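Local coordinates for NAD nucleotidase (Haemophilus influenzae, PDB 3ZTV), which degrades NAD to adenosine and nicotinamide riboside in the periplasm, acting as both pyrophosphatase and 5'-nucleotidase, with its highest activity on 5'-AMP, at residues F95-L100 / D144-D149; A126-D131 / N138-Y143; P248-N253 / P258-E263. All blocks are in the same frame, centred on the assembly; numbering follows the deposited sequence.

Contact 1. Residues F95-L100 / D144-D149; sequences FHYFTL and DIFTVD
The phenol ring of Tyr97 has OD2 of Asp144 at its edge, near the ring plane, at the hydroxyl end. There OH of Tyr97 donates a short hydrogen bond of 2.6 Å to OD2 of Asp144. Ring and carboxylate planes stand 63° apart, and the two side chains cross at roughly a right angle. The phenol oxygen reaches OD2 from the anti side, 16° out of the carboxylate plane. CB of Asp144 also comes up to the ring, 3.6 Å from CE1 of Tyr97. The ring of Phe146 has CG2 of Val148, two residues on in the same strand, at its edge and in plane, and it meets the tyrosine obliquely: CD1 of Phe146 lies 3.7 Å from OH of Tyr97 and 4.3 Å from CE2 of Tyr97.

The backbones stay well apart, CA of Tyr97 and CA of Asp144 being 9.1 Å from each other, so the contact is made by side chains bridging two different sheets. Strand 97-99 runs next to strand 63-67 in one mixed sheet, and strand 143-148 forms an edge of the other; two sheets packed against each other are the hallmark of the calcineurin-like metallophosphoesterase core. Tyr97 spans the interface between them, its side chain also touching Ile155 of strand 151-159 on the far sheet and Leu64 and Leu66 on its own.

A chi1 of -164° swings the Asp144 carboxylate away from its own backbone N and out to the phenol oxygen. The hydrogen bond ties down the polar end of a buried tyrosine, while OD1 of the same aspartate has a weak, long ion pair with Lys141. Such a charged acceptor would probably polarise the phenol O-H.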
loop_
_atom_site.group_PDB
_atom_site.type_symbol
_atom_site.label_atom_id
_atom_site.label_comp_id
_atom_site.label_asym_id
_atom_site.label_seq_id
_atom_site.Cartn_x
_atom_site.Cartn_y
_atom_site.Cartn_z
ATOM N N PHE A 95 -11.933 23.816 -19.521
ATOM C CA PHE A 95 -11.293 22.518 -19.331
ATOM C C PHE A 95 -12.338 21.412 -19.171
ATOM O O PHE A 95 -13.396 21.635 -18.577
ATOM C CB PHE A 95 -10.424 22.561 -18.074
ATOM C CG PHE A 95 -9.211 23.429 -18.211
ATOM C CD1 PHE A 95 -9.263 24.795 -17.954
ATOM C CD2 PHE A 95 -8.014 22.876 -18.597
ATOM C CE1 PHE A 95 -8.131 25.585 -18.095
ATOM C CE2 PHE A 95 -6.883 23.664 -18.738
ATOM C CZ PHE A 95 -6.946 25.017 -18.486
ATOM N N HIS A 96 -12.041 20.221 -19.673
ATOM C CA HIS A 96 -12.911 19.075 -19.424
ATOM C C HIS A 96 -12.731 18.483 -18.025
ATOM O O HIS A 96 -13.700 18.036 -17.404
ATOM C CB HIS A 96 -12.669 17.970 -20.451
ATOM C CG HIS A 96 -13.014 18.356 -21.853
ATOM N ND1 HIS A 96 -14.304 18.582 -22.284
ATOM C CD2 HIS A 96 -12.220 18.538 -22.932
ATOM C CE1 HIS A 96 -14.284 18.901 -23.569
ATOM N NE2 HIS A 96 -13.033 18.866 -23.988
ATOM N N TYR A 97 -11.484 18.442 -17.549
ATOM C CA TYR A 97 -11.173 17.858 -16.239
ATOM C C TYR A 97 -10.000 18.535 -15.563
ATOM O O TYR A 97 -9.065 18.985 -16.232
ATOM C CB TYR A 97 -10.858 16.356 -16.347
ATOM C CG TYR A 97 -11.940 15.546 -17.035
ATOM C CD1 TYR A 97 -13.076 15.137 -16.346
ATOM C CD2 TYR A 97 -11.828 15.183 -18.376
ATOM C CE1 TYR A 97 -14.071 14.411 -16.975
ATOM C CE2 TYR A 97 -12.821 14.454 -19.008
ATOM C CZ TYR A 97 -13.931 14.067 -18.306
ATOM O OH TYR A 97 -14.903 13.341 -18.951
ATOM N N PHE A 98 -10.067 18.583 -14.234
ATOM C CA PHE A 98 -9.020 19.094 -13.354
ATOM C C PHE A 98 -8.780 18.008 -12.314
ATOM O O PHE A 98 -9.745 17.417 -11.808
ATOM C CB PHE A 98 -9.556 20.354 -12.666
ATOM C CG PHE A 98 -8.705 20.894 -11.530
ATOM C CD1 PHE A 98 -7.410 21.342 -11.733
ATOM C CD2 PHE A 98 -9.257 21.021 -10.259
ATOM C CE1 PHE A 98 -6.663 21.862 -10.678
ATOM C CE2 PHE A 98 -8.522 21.548 -9.220
ATOM C CZ PHE A 98 -7.233 21.979 -9.424
ATOM N N THR A 99 -7.522 17.724 -11.992
ATOM C CA THR A 99 -7.230 16.820 -10.877
ATOM C C THR A 99 -6.601 17.608 -9.719
ATOM O O THR A 99 -5.933 18.619 -9.928
ATOM C CB THR A 99 -6.354 15.596 -11.297
ATOM O OG1 THR A 99 -6.557 14.523 -10.368
ATOM C CG2 THR A 99 -4.886 15.960 -11.342
ATOM N N LEU A 100 -6.842 17.142 -8.501
ATOM C CA LEU A 100 -6.244 17.778 -7.330
ATOM C C LEU A 100 -4.735 17.587 -7.261
ATOM O O LEU A 100 -4.233 16.481 -7.480
ATOM C CB LEU A 100 -6.884 17.234 -6.043
ATOM C CG LEU A 100 -8.399 17.346 -5.911
ATOM C CD1 LEU A 100 -8.852 16.631 -4.648
ATOM C CD2 LEU A 100 -8.812 18.817 -5.898
ATOM N N ASP A 144 -14.059 9.457 -14.819
ATOM C CA ASP A 144 -15.195 9.707 -15.702
ATOM C C ASP A 144 -14.994 8.904 -16.991
ATOM O O ASP A 144 -13.867 8.534 -17.339
ATOM C CB ASP A 144 -15.377 11.206 -16.000
ATOM C CG ASP A 144 -16.745 11.521 -16.592
ATOM O OD1 ASP A 144 -17.730 10.872 -16.189
ATOM O OD2 ASP A 144 -16.849 12.418 -17.459
ATOM N N ILE A 145 -16.096 8.601 -17.676
ATOM C CA ILE A 145 -16.045 7.937 -18.974
ATOM C C ILE A 145 -16.705 8.825 -20.012
ATOM O O ILE A 145 -17.828 9.289 -19.808
ATOM C CB ILE A 145 -16.792 6.584 -18.945
ATOM C CG1 ILE A 145 -16.061 5.588 -18.042
ATOM C CG2 ILE A 145 -16.930 6.015 -20.355
ATOM C CD1 ILE A 145 -16.916 4.377 -17.639
ATOM N N PHE A 146 -16.008 9.088 -21.109
ATOM C CA PHE A 146 -16.613 9.838 -22.201
ATOM C C PHE A 146 -16.560 9.014 -23.481
ATOM O O PHE A 146 -15.814 8.039 -23.572
ATOM C CB PHE A 146 -15.962 11.219 -22.372
ATOM C CG PHE A 146 -14.487 11.172 -22.660
ATOM C CD1 PHE A 146 -13.564 11.137 -21.631
ATOM C CD2 PHE A 146 -14.024 11.182 -23.967
ATOM C CE1 PHE A 146 -12.203 11.095 -21.896
ATOM C CE2 PHE A 146 -12.669 11.148 -24.236
ATOM C CZ PHE A 146 -11.761 11.103 -23.200
ATOM N N THR A 147 -17.363 9.397 -24.465
ATOM C CA THR A 147 -17.469 8.626 -25.690
ATOM C C THR A 147 -16.986 9.446 -26.875
ATOM O O THR A 147 -17.400 10.589 -27.064
ATOM C CB THR A 147 -18.918 8.144 -25.925
ATOM O OG1 THR A 147 -19.280 7.204 -24.904
ATOM C CG2 THR A 147 -19.053 7.484 -27.285
ATOM N N VAL A 148 -16.081 8.859 -27.647
ATOM C CA VAL A 148 -15.615 9.463 -28.883
ATOM C C VAL A 148 -15.991 8.532 -30.019
ATOM O O VAL A 148 -15.561 7.380 -30.052
ATOM C CB VAL A 148 -14.090 9.659 -28.885
ATOM C CG1 VAL A 148 -13.627 10.155 -30.248
ATOM C CG2 VAL A 148 -13.672 10.622 -27.789
ATOM N N ASP A 149 -16.813 9.023 -30.939
ATOM C CA ASP A 149 -17.197 8.232 -32.100
ATOM C C ASP A 149 -17.610 6.814 -31.701
ATOM O O ASP A 149 -17.206 5.837 -32.335
ATOM C CB ASP A 149 -16.046 8.192 -33.111
ATOM C CG ASP A 149 -15.634 9.578 -33.585
ATOM O OD1 ASP A 149 -16.532 10.407 -33.845
ATOM O OD2 ASP A 149 -14.415 9.845 -33.692
#

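Contact 2. Residues A126-D131 / N138-Y143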
loop_
_atom_site.group_PDB
_atom_site.type_symbol
_atom_site.label_atom_id
_atom_site.label_comp_id
_atom_site.label_asym_id
_atom_site.label_seq_id
_atom_site.Cartn_x
_atom_site.Cartn_y
_atom_site.Cartn_z
ATOM N N ALA A 126 -8.936 9.839 -7.675
ATOM C CA ALA A 126 -9.308 8.482 -7.277
ATOM C C ALA A 126 -8.666 8.011 -5.972
ATOM O O ALA A 126 -9.181 7.087 -5.355
ATOM C CB ALA A 126 -8.990 7.494 -8.399
ATOM N N ASN A 127 -7.558 8.622 -5.554
ATOM C CA ASN A 127 -6.848 8.165 -4.359
ATOM C C ASN A 127 -6.945 9.162 -3.196
ATOM O O ASN A 127 -6.233 9.026 -2.192
ATOM C CB ASN A 127 -5.382 7.803 -4.658
ATOM C CG ASN A 127 -4.535 9.010 -5.031
ATOM O OD1 ASN A 127 -5.010 9.952 -5.664
ATOM N ND2 ASN A 127 -3.267 8.967 -4.656
ATOM N N VAL A 128 -7.818 10.165 -3.337
ATOM C CA VAL A 128 -8.080 11.143 -2.286
ATOM C C VAL A 128 -9.586 11.090 -2.055
ATOM O O VAL A 128 -10.371 11.489 -2.923
ATOM C CB VAL A 128 -7.630 12.551 -2.710
ATOM C CG1 VAL A 128 -7.817 13.528 -1.556
ATOM C CG2 VAL A 128 -6.172 12.529 -3.181
ATOM N N ILE A 129 -10.002 10.569 -0.903
ATOM C CA ILE A 129 -11.404 10.195 -0.708
ATOM C C ILE A 129 -11.946 10.744 0.624
ATOM O O ILE A 129 -11.554 10.280 1.693
ATOM C CB ILE A 129 -11.603 8.644 -0.768
ATOM C CG1 ILE A 129 -10.963 8.056 -2.032
ATOM C CG2 ILE A 129 -13.081 8.306 -0.758
ATOM C CD1 ILE A 129 -11.086 6.516 -2.127
ATOM N N PRO A 130 -12.842 11.747 0.564
ATOM C CA PRO A 130 -13.358 12.301 1.821
ATOM C C PRO A 130 -14.446 11.435 2.451
ATOM O O PRO A 130 -15.287 10.862 1.745
ATOM C CB PRO A 130 -13.943 13.650 1.390
ATOM C CG PRO A 130 -13.224 13.992 0.118
ATOM C CD PRO A 130 -13.086 12.656 -0.566
ATOM N N ASP A 131 -14.422 11.357 3.779
ATOM C CA ASP A 131 -15.485 10.710 4.536
ATOM C C ASP A 131 -16.768 11.529 4.429
ATOM O O ASP A 131 -16.739 12.715 4.072
ATOM C CB ASP A 131 -15.086 10.552 6.010
ATOM C CG ASP A 131 -13.960 9.553 6.220
ATOM O OD1 ASP A 131 -13.797 8.635 5.405
ATOM O OD2 ASP A 131 -13.252 9.670 7.242
ATOM N N ASN A 138 -18.344 14.375 -1.747
ATOM C CA ASN A 138 -19.059 14.511 -3.019
ATOM C C ASN A 138 -18.695 15.744 -3.854
ATOM O O ASN A 138 -19.523 16.243 -4.618
ATOM C CB ASN A 138 -20.582 14.478 -2.807
ATOM C CG ASN A 138 -21.107 13.089 -2.484
ATOM O OD1 ASN A 138 -22.133 12.945 -1.816
ATOM N ND2 ASN A 138 -20.409 12.063 -2.957
ATOM N N LYS A 139 -17.472 16.246 -3.711
ATOM C CA LYS A 139 -17.050 17.408 -4.489
ATOM C C LYS A 139 -16.237 17.017 -5.729
ATOM O O LYS A 139 -15.948 17.853 -6.581
ATOM C CB LYS A 139 -16.254 18.376 -3.617
ATOM C CG LYS A 139 -17.056 19.028 -2.488
ATOM C CD LYS A 139 -18.244 19.826 -3.015
ATOM C CE LYS A 139 -18.973 20.553 -1.884
ATOM N NZ LYS A 139 -20.196 21.236 -2.381
ATOM N N TRP A 140 -15.862 15.743 -5.824
ATOM C CA TRP A 140 -15.186 15.217 -7.005
ATOM C C TRP A 140 -15.462 13.735 -7.129
ATOM O O TRP A 140 -16.009 13.119 -6.203
ATOM C CB TRP A 140 -13.689 15.480 -6.947
ATOM C CG TRP A 140 -12.958 14.870 -5.782
ATOM C CD1 TRP A 140 -12.512 13.566 -5.650
ATOM C CD2 TRP A 140 -12.541 15.556 -4.595
ATOM N NE1 TRP A 140 -11.840 13.416 -4.453
ATOM C CE2 TRP A 140 -11.865 14.618 -3.781
ATOM C CE3 TRP A 140 -12.688 16.875 -4.131
ATOM C CZ2 TRP A 140 -11.308 14.974 -2.556
ATOM C CZ3 TRP A 140 -12.146 17.210 -2.910
ATOM C CH2 TRP A 140 -11.474 16.271 -2.132
ATOM N N LYS A 141 -15.086 13.165 -8.272
ATOM C CA LYS A 141 -15.272 11.742 -8.567
ATOM C C LYS A 141 -13.922 11.088 -8.837
ATOM O O LYS A 141 -12.964 11.780 -9.189
ATOM C CB LYS A 141 -16.196 11.567 -9.772
ATOM C CG LYS A 141 -17.613 12.037 -9.503
ATOM C CD LYS A 141 -18.555 11.724 -10.649
ATOM C CE LYS A 141 -18.401 12.734 -11.771
ATOM N NZ LYS A 141 -19.333 12.465 -12.910
ATOM N N PRO A 142 -13.828 9.758 -8.679
ATOM C CA PRO A 142 -12.544 9.100 -8.961
ATOM C C PRO A 142 -12.202 9.013 -10.455
ATOM O O PRO A 142 -11.021 9.014 -10.811
ATOM C CB PRO A 142 -12.730 7.696 -8.360
ATOM C CG PRO A 142 -14.225 7.481 -8.384
ATOM C CD PRO A 142 -14.805 8.836 -8.063
ATOM N N TYR A 143 -13.210 8.939 -11.315
ATOM C CA TYR A 143 -12.981 8.809 -12.756
ATOM C C TYR A 143 -14.202 9.316 -13.504
ATOM O O TYR A 143 -15.244 9.593 -12.904
ATOM C CB TYR A 143 -12.691 7.352 -13.160
ATOM C CG TYR A 143 -13.912 6.449 -13.119
ATOM C CD1 TYR A 143 -14.385 5.922 -11.909
ATOM C CD2 TYR A 143 -14.617 6.137 -14.279
ATOM C CE1 TYR A 143 -15.504 5.098 -11.868
ATOM C CE2 TYR A 143 -15.750 5.323 -14.239
ATOM C CZ TYR A 143 -16.181 4.803 -13.029
ATOM O OH TYR A 143 -17.299 3.990 -12.971
#
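The tightest apolar packing of Trp140 is against Pro130: CG of the proline comes to 3.4 Å from CZ2 of the indole, the two side chains approaching from opposite directions. On the same benzo part, CG1 of Val128 lies 3.9 Å from CZ2 of Trp140, crossing it at about a right angle. The pyrrole N-H is used as well. NE1 of Trp140 donates to O of Val128 at 2.9 Å, with the acceptor almost exactly in the indole plane and an N-H...O angle of 155°, so the bond helps fix the rotation of the ring. Leu112 and Leu116 of helix 108-116 also touch the Trp140 side chain. Farther along, CB of Ala126 rests against CB of Pro142 at 3.7 Å, and the second subunit's Gln192 packs on Pro142.

The other side is looser: Asn138, Lys139 and Lys141 are solvent-exposed, and the side chains of Asn138 and Lys141 start away from 126-131. Strand 128-130, paired with 174-176, and the irregular 138-143 thus form a strand-and-loop reversal leading into strand 143-148 on the calcineurin-like phosphoesterase fold, with the Val128 side chain about 12 Å from a bound zinc ion.

Contact 3. Residues P248-N253 / P258-E263; sequences PLEFKN and PVFVME
Leu249 and Val261 hold each other through two backbone hydrogen bonds, and Phe251 and Val259 do the same one step on. N of Leu249 reaches O of Val261 at 2.9 Å, and N of Phe251 reaches O of Val259 at 2.9 Å. Between these hydrogen-bonded pairs sits the non-hydrogen-bonded pair Glu250-Phe260, with CA of Phe260 3.3 Å from O of Leu249 in a CA-H...O contact.

On the side of that pair, Glu250 lies alongside the Phe260 side chain. Its CG is anti to the backbone N (chi1 180°) and the chain runs extended, laying methylenes and carboxylate beside the ring, which they meet obliquely: CG of Glu250 is 3.6 Å from CE1 of Phe260, the carboxylate and ring planes being 49° apart. Pro248 flanks the same ring, CG of Pro248 to CD1 of Phe260 at 4.0 Å. On the other side, the Phe251 ring crosses to Val261, and CG2 of Val261 lies 4.1 Å from CE2 of Phe251.

Farther out, Ile210 and Gln214 of helix 206-215 receive Phe251, while Ala213 packs on Val259. Backbone bonds from Phe260 and Met262 to Ile222 join strand 258-263 to 221-224. At the turn, OD1 of Asn253 accepts a hydrogen bond from N of Glu257. The result is an antiparallel beta hairpin whose first strand, 249-252, forms one edge of a mixed sheet in the metallophosphoesterase domain.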
loop_
_atom_site.group_PDB
_atom_site.type_symbol
_atom_site.label_atom_id
_atom_site.label_comp_id
_atom_site.label_asym_id
_atom_site.label_seq_id
_atom_site.Cartn_x
_atom_site.Cartn_y
_atom_site.Cartn_z
ATOM N N PRO A 248 6.523 13.386 -25.894
ATOM C CA PRO A 248 6.367 12.768 -24.579
ATOM C C PRO A 248 7.441 11.703 -24.373
ATOM O O PRO A 248 8.172 11.378 -25.310
ATOM C CB PRO A 248 5.011 12.071 -24.715
ATOM C CG PRO A 248 5.072 11.523 -26.127
ATOM C CD PRO A 248 5.775 12.620 -26.920
ATOM N N LEU A 249 7.529 11.166 -23.161
ATOM C CA LEU A 249 8.259 9.935 -22.889
ATOM C C LEU A 249 7.401 8.723 -23.244
ATOM O O LEU A 249 6.170 8.794 -23.219
ATOM C CB LEU A 249 8.640 9.856 -21.411
ATOM C CG LEU A 249 9.713 10.842 -20.953
ATOM C CD1 LEU A 249 9.879 10.747 -19.440
ATOM C CD2 LEU A 249 11.026 10.565 -21.680
ATOM N N GLU A 250 8.065 7.621 -23.583
ATOM C CA GLU A 250 7.383 6.372 -23.929
ATOM C C GLU A 250 8.007 5.192 -23.197
ATOM O O GLU A 250 9.225 5.064 -23.154
ATOM C CB GLU A 250 7.449 6.109 -25.443
ATOM C CG GLU A 250 6.750 4.820 -25.860
ATOM C CD GLU A 250 6.845 4.514 -27.349
ATOM O OE1 GLU A 250 7.208 5.402 -28.150
ATOM O OE2 GLU A 250 6.536 3.360 -27.713
ATOM N N PHE A 251 7.157 4.335 -22.636
ATOM C CA PHE A 251 7.569 3.125 -21.937
ATOM C C PHE A 251 6.762 1.935 -22.430
ATOM O O PHE A 251 5.827 2.099 -23.212
ATOM C CB PHE A 251 7.383 3.311 -20.422
ATOM C CG PHE A 251 8.152 4.475 -19.879
ATOM C CD1 PHE A 251 9.476 4.326 -19.509
ATOM C CD2 PHE A 251 7.568 5.736 -19.785
ATOM C CE1 PHE A 251 10.208 5.406 -19.046
ATOM C CE2 PHE A 251 8.300 6.822 -19.329
ATOM C CZ PHE A 251 9.619 6.655 -18.955
ATOM N N LYS A 252 7.151 0.742 -21.988
ATOM C CA LYS A 252 6.299 -0.440 -22.075
ATOM C C LYS A 252 5.828 -0.823 -20.677
ATOM O O LYS A 252 6.622 -0.832 -19.727
ATOM C CB LYS A 252 7.062 -1.634 -22.667
ATOM C CG LYS A 252 7.141 -1.687 -24.187
ATOM C CD LYS A 252 7.838 -2.979 -24.642
ATOM C CE LYS A 252 7.953 -3.076 -26.158
ATOM N NZ LYS A 252 6.635 -3.280 -26.812
ATOM N N ASN A 253 4.553 -1.151 -20.548
ATOM C CA ASN A 253 4.062 -1.675 -19.287
ATOM C C ASN A 253 4.398 -3.174 -19.184
ATOM O O ASN A 253 4.959 -3.749 -20.130
ATOM C CB ASN A 253 2.570 -1.349 -19.103
ATOM C CG ASN A 253 1.659 -2.075 -20.091
ATOM O OD1 ASN A 253 2.049 -3.074 -20.709
ATOM N ND2 ASN A 253 0.431 -1.580 -20.231
ATOM N N PRO A 258 2.493 0.046 -25.110
ATOM C CA PRO A 258 3.104 1.372 -24.930
ATOM C C PRO A 258 2.335 2.233 -23.935
ATOM O O PRO A 258 1.111 2.132 -23.845
ATOM C CB PRO A 258 3.057 1.997 -26.333
ATOM C CG PRO A 258 1.996 1.238 -27.074
ATOM C CD PRO A 258 1.918 -0.140 -26.457
ATOM N N VAL A 259 3.072 3.046 -23.184
ATOM C CA VAL A 259 2.499 4.044 -22.285
ATOM C C VAL A 259 3.239 5.355 -22.536
ATOM O O VAL A 259 4.476 5.372 -22.584
ATOM C CB VAL A 259 2.692 3.660 -20.797
ATOM C CG1 VAL A 259 1.947 4.655 -19.882
ATOM C CG2 VAL A 259 2.237 2.211 -20.505
ATOM N N PHE A 260 2.493 6.449 -22.652
ATOM C CA PHE A 260 3.093 7.767 -22.881
ATOM C C PHE A 260 2.917 8.647 -21.647
ATOM O O PHE A 260 1.865 8.615 -21.014
ATOM C CB PHE A 260 2.481 8.403 -24.128
ATOM C CG PHE A 260 2.725 7.593 -25.362
ATOM C CD1 PHE A 260 3.926 7.708 -26.044
ATOM C CD2 PHE A 260 1.798 6.661 -25.802
ATOM C CE1 PHE A 260 4.191 6.931 -27.171
ATOM C CE2 PHE A 260 2.055 5.879 -26.936
ATOM C CZ PHE A 260 3.247 6.020 -27.615
ATOM N N VAL A 261 3.963 9.390 -21.297
ATOM C CA VAL A 261 3.968 10.238 -20.100
ATOM C C VAL A 261 4.470 11.625 -20.481
ATOM O O VAL A 261 5.492 11.757 -21.166
ATOM C CB VAL A 261 4.932 9.656 -19.038
ATOM C CG1 VAL A 261 4.999 10.550 -17.798
ATOM C CG2 VAL A 261 4.548 8.220 -18.675
ATOM N N MET A 262 3.782 12.676 -20.048
ATOM C CA MET A 262 4.264 14.022 -20.347
ATOM C C MET A 262 3.738 15.059 -19.362
ATOM O O MET A 262 2.638 14.918 -18.832
ATOM C CB MET A 262 3.932 14.438 -21.787
ATOM C CG MET A 262 2.480 14.761 -22.061
ATOM S SD MET A 262 1.367 13.343 -22.056
ATOM C CE MET A 262 -0.078 14.113 -22.792
ATOM N N GLU A 263 4.545 16.101 -19.137
ATOM C CA GLU A 263 4.195 17.253 -18.304
ATOM C C GLU A 263 4.318 18.514 -19.167
ATOM O O GLU A 263 4.894 18.470 -20.275
ATOM C CB GLU A 263 5.137 17.329 -17.099
ATOM C CG GLU A 263 4.694 18.265 -15.988
ATOM C CD GLU A 263 5.453 18.056 -14.694
ATOM O OE1 GLU A 263 6.585 17.543 -14.711
ATOM O OE2 GLU A 263 4.911 18.408 -13.630
#

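How the contacts relate
Contacts 1 and 3 reach opposite edges of one six-stranded sheet, through strands 143-148 and 249-252 respectively, yet lie about 20 Å apart between centres. Contact 1 joins that sheet to the neighbouring one by side chains alone, whereas contact 3 is pairing within the sheet, four backbone hydrogen bonds with side chains packed on both faces. Contact 2 leads into contact 1 along the chain and touches it: CD1 of Leu100 lies 3.6 Å from CZ2 of Trp140. It is the buried one of the three and borders the second subunit, relying on an indole and prolines. Contacts 1 and 3 are only partly buried; contact 3 carries exposed Glu250 and Lys252 on its edge strand.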